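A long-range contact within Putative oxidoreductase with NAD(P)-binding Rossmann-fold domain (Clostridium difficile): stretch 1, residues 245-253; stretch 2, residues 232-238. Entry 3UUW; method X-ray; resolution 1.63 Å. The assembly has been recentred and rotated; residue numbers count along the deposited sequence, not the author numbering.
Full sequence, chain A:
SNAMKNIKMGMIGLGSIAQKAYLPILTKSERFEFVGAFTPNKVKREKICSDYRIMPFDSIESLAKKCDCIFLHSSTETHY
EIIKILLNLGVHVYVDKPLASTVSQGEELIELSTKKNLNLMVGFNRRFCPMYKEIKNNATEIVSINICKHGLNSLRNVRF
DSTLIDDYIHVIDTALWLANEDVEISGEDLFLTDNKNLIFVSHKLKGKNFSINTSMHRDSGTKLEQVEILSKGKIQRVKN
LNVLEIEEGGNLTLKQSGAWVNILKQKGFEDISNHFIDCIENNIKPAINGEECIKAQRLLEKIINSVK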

# COMPACT_ATOMS: atom_id res chain seq x y z
N GLU A 245 -6.40 7.35 -5.20
CA GLU A 245 -6.06 6.12 -5.91
C GLU A 245 -6.89 6.01 -7.17
O GLU A 245 -8.09 6.29 -7.14
CB GLU A 245 -6.33 4.89 -5.06
CG GLU A 245 -5.56 4.83 -3.77
CD GLU A 245 -5.83 3.57 -2.97
OE1 GLU A 245 -6.78 2.82 -3.29
OE2 GLU A 245 -5.08 3.33 -2.00
N ILE A 246 -6.27 5.56 -8.25
CA ILE A 246 -6.98 5.32 -9.49
C ILE A 246 -6.60 3.95 -10.01
O ILE A 246 -5.41 3.65 -10.16
CB ILE A 246 -6.65 6.36 -10.57
CG1 ILE A 246 -6.94 7.76 -10.08
CG2 ILE A 246 -7.45 6.08 -11.86
CD1 ILE A 246 -6.49 8.86 -11.03
N GLU A 247 -7.61 3.13 -10.28
CA GLU A 247 -7.39 1.82 -10.89
C GLU A 247 -7.89 1.93 -12.31
O GLU A 247 -9.06 2.21 -12.56
CB GLU A 247 -8.04 0.69 -10.10
CG GLU A 247 -7.66 0.74 -8.63
CD GLU A 247 -7.47 -0.60 -7.95
OE1 GLU A 247 -6.86 -1.51 -8.56
OE2 GLU A 247 -7.87 -0.73 -6.77
N GLU A 248 -6.98 1.72 -13.25
CA GLU A 248 -7.28 1.88 -14.66
C GLU A 248 -6.27 1.09 -15.44
O GLU A 248 -5.11 1.06 -15.08
CB GLU A 248 -7.18 3.36 -14.97
CG GLU A 248 -7.60 3.81 -16.31
CD GLU A 248 -7.67 5.36 -16.36
OE1 GLU A 248 -6.84 6.03 -15.72
OE2 GLU A 248 -8.54 5.89 -17.08
N GLY A 249 -6.71 0.42 -16.49
CA GLY A 249 -5.80 -0.40 -17.32
C GLY A 249 -5.04 -1.51 -16.61
O GLY A 249 -3.94 -1.89 -17.03
N GLY A 250 -5.63 -2.02 -15.53
CA GLY A 250 -5.02 -3.10 -14.74
C GLY A 250 -3.94 -2.66 -13.77
O GLY A 250 -3.23 -3.51 -13.22
N ASN A 251 -3.79 -1.34 -13.57
CA ASN A 251 -2.79 -0.79 -12.63
C ASN A 251 -3.45 0.11 -11.60
O ASN A 251 -4.46 0.73 -11.88
CB ASN A 251 -1.78 0.11 -13.36
CG ASN A 251 -1.04 -0.60 -14.44
OD1 ASN A 251 -0.63 -1.74 -14.30
ND2 ASN A 251 -0.84 0.10 -15.55
N LEU A 252 -2.86 0.18 -10.41
CA LEU A 252 -3.32 1.06 -9.33
C LEU A 252 -2.33 2.20 -9.21
O LEU A 252 -1.13 1.97 -8.97
CB LEU A 252 -3.38 0.28 -8.03
CG LEU A 252 -3.67 1.02 -6.74
CD1 LEU A 252 -4.96 1.69 -6.80
CD2 LEU A 252 -3.62 0.04 -5.55
N THR A 253 -2.80 3.43 -9.44
CA THR A 253 -1.95 4.60 -9.34
C THR A 253 -2.30 5.35 -8.09
O THR A 253 -3.46 5.67 -7.86
CB THR A 253 -2.09 5.52 -10.57
OG1 THR A 253 -1.67 4.80 -11.73
CG2 THR A 253 -1.22 6.77 -10.42
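Stretch 2, residues 232-238: KGKIQRV

How does stretch 2 lie on stretch 1? Residues 234-238 form an extended strand that runs beside strand 245-248 in the opposite sense, with 171° between their N-to-C directions and 4.7 Å between the axes at closest approach. The register pairs Glu245 with Arg237, Ile246 with Gln236, Glu247 with Ile235 and Glu248 with Lys234, at CA-CA distances of 5.0, 4.6, 5.0 and 5.0 Å. Stretch 1 turns back on itself through a type I' turn from Glu248 to Asn251, where Gly249 and Gly250 both take positive phi, a region that favours glycine; residues 251-253 therefore pair with strand 245-248, and stretch 2 adds a further strand.

What holds the two backbones together? Two hydrogen-bonded pairs, each joined by two bonds, supply all four backbone hydrogen bonds between the stretches. Glu245 N donates to Arg237 O at 2.8 Å and Arg237 N returns the bond to Glu245 O at 2.8 Å; Glu247 N reaches Ile235 O at 2.8 Å, and Ile235 N reaches Glu247 O at 3.0 Å. Between them, Ile246 and Gln236 form a non-hydrogen-bonded pair, since the NH and CO groups of Ile246 are turned to Thr253 instead. CA-H...O contacts accompany this pattern, among them Ile246 CA to Ile235 O at 3.3 Å and Gln236 CA to Glu245 O at 3.4 Å. Past the paired residues, a water accepts from Gly249 N at 2.9 Å and donates to Gly233 O at 2.7 Å, linking the turn to the start of stretch 2.

Why does Arg237 reach across to stretch 1? Its side chain shares a face of the sheet with Glu245, Glu247 and Ile235, and two of these carry carboxylates. With chi1 at -39° (m), then t at chi2 and chi3 and 81° at chi4, the chain carries its guanidinium to both acids. Arg237 NH1 forms a salt bridge with Glu245 OE1 at 3.0 Å, and Arg237 NH2 forms another with Glu247 OE2 at 2.8 Å; Arg237 NH1 also donates to Glu247 OE2 at 2.8 Å. Both carboxylate oxygens lie at the edge of the guanidinium, near its plane, where the N-H groups point. Glu245 arrives through m and t rotamers, whereas Glu247, m at chi1, has a chi2 of -144°, between wells, and its end comes nearer to stretch 2 than its CA-to-CB direction suggests. Leu252 CD1 also lies at the guanidinium edge, 4.1 Å from Arg237 NH1.

What do the other side chains contribute? Ile235, in the m, t rotamer, packs beside the base of Glu247, CB to CB at 4.1 Å. On the face shared by Ile246 and Gln236, Ile246 CG2 meets Lys234 CG at 4.0 Å. Glu248 and Lys234 both begin with t at chi1 and chi2, and extend near each other, but Glu248 OE2 stays 4.5 Å from Lys234 NZ, too far for a salt bridge.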

# COMPACT_ATOMS: atom_id res chain seq x y z
N LYS A 232 -17.01 3.73 -15.91
CA LYS A 232 -16.56 2.97 -17.06
C LYS A 232 -15.04 2.97 -17.15
O LYS A 232 -14.41 4.03 -17.29
CB LYS A 232 -17.16 3.54 -18.34
CG LYS A 232 -16.68 2.80 -19.58
CD LYS A 232 -17.25 3.41 -20.84
CE LYS A 232 -18.52 2.73 -21.25
NZ LYS A 232 -18.22 1.40 -21.85
N GLY A 233 -14.45 1.79 -17.03
CA GLY A 233 -13.01 1.61 -17.14
C GLY A 233 -12.16 2.13 -16.00
O GLY A 233 -10.95 2.18 -16.11
N LYS A 234 -12.77 2.45 -14.87
CA LYS A 234 -12.03 3.13 -13.83
C LYS A 234 -12.61 2.95 -12.44
O LYS A 234 -13.83 2.86 -12.26
CB LYS A 234 -12.03 4.63 -14.17
CG LYS A 234 -11.08 5.46 -13.41
CD LYS A 234 -11.27 6.96 -13.69
CE LYS A 234 -11.27 7.33 -15.13
NZ LYS A 234 -11.35 8.83 -15.22
N ILE A 235 -11.73 2.87 -11.45
CA ILE A 235 -12.14 3.02 -10.05
C ILE A 235 -11.32 4.20 -9.53
O ILE A 235 -10.12 4.29 -9.79
CB ILE A 235 -11.84 1.81 -9.17
CG1 ILE A 235 -12.50 0.54 -9.72
CG2 ILE A 235 -12.34 2.09 -7.77
CD1 ILE A 235 -12.17 -0.74 -8.94
N GLN A 236 -11.99 5.13 -8.85
CA GLN A 236 -11.28 6.22 -8.17
C GLN A 236 -11.61 6.14 -6.68
O GLN A 236 -12.75 5.92 -6.31
CB GLN A 236 -11.71 7.59 -8.67
CG GLN A 236 -11.51 7.89 -10.16
CD GLN A 236 -12.48 8.97 -10.68
OE1 GLN A 236 -13.66 8.73 -10.87
NE2 GLN A 236 -11.95 10.14 -10.93
N ARG A 237 -10.61 6.35 -5.83
CA ARG A 237 -10.87 6.40 -4.40
C ARG A 237 -10.09 7.53 -3.78
O ARG A 237 -8.95 7.81 -4.18
CB ARG A 237 -10.45 5.13 -3.66
CG ARG A 237 -10.68 3.83 -4.33
CD ARG A 237 -10.42 2.70 -3.32
NE ARG A 237 -10.71 1.46 -4.00
CZ ARG A 237 -9.88 0.86 -4.83
NH1 ARG A 237 -8.65 1.34 -5.03
NH2 ARG A 237 -10.26 -0.24 -5.42
N VAL A 238 -10.69 8.16 -2.78
CA VAL A 238 -9.96 9.13 -1.98
C VAL A 238 -10.09 8.65 -0.54
O VAL A 238 -11.20 8.44 -0.06
CB VAL A 238 -10.46 10.57 -2.13
CG1 VAL A 238 -9.72 11.49 -1.16
CG2 VAL A 238 -10.24 11.05 -3.53
O HOH W 1 -9.32 0.82 -17.75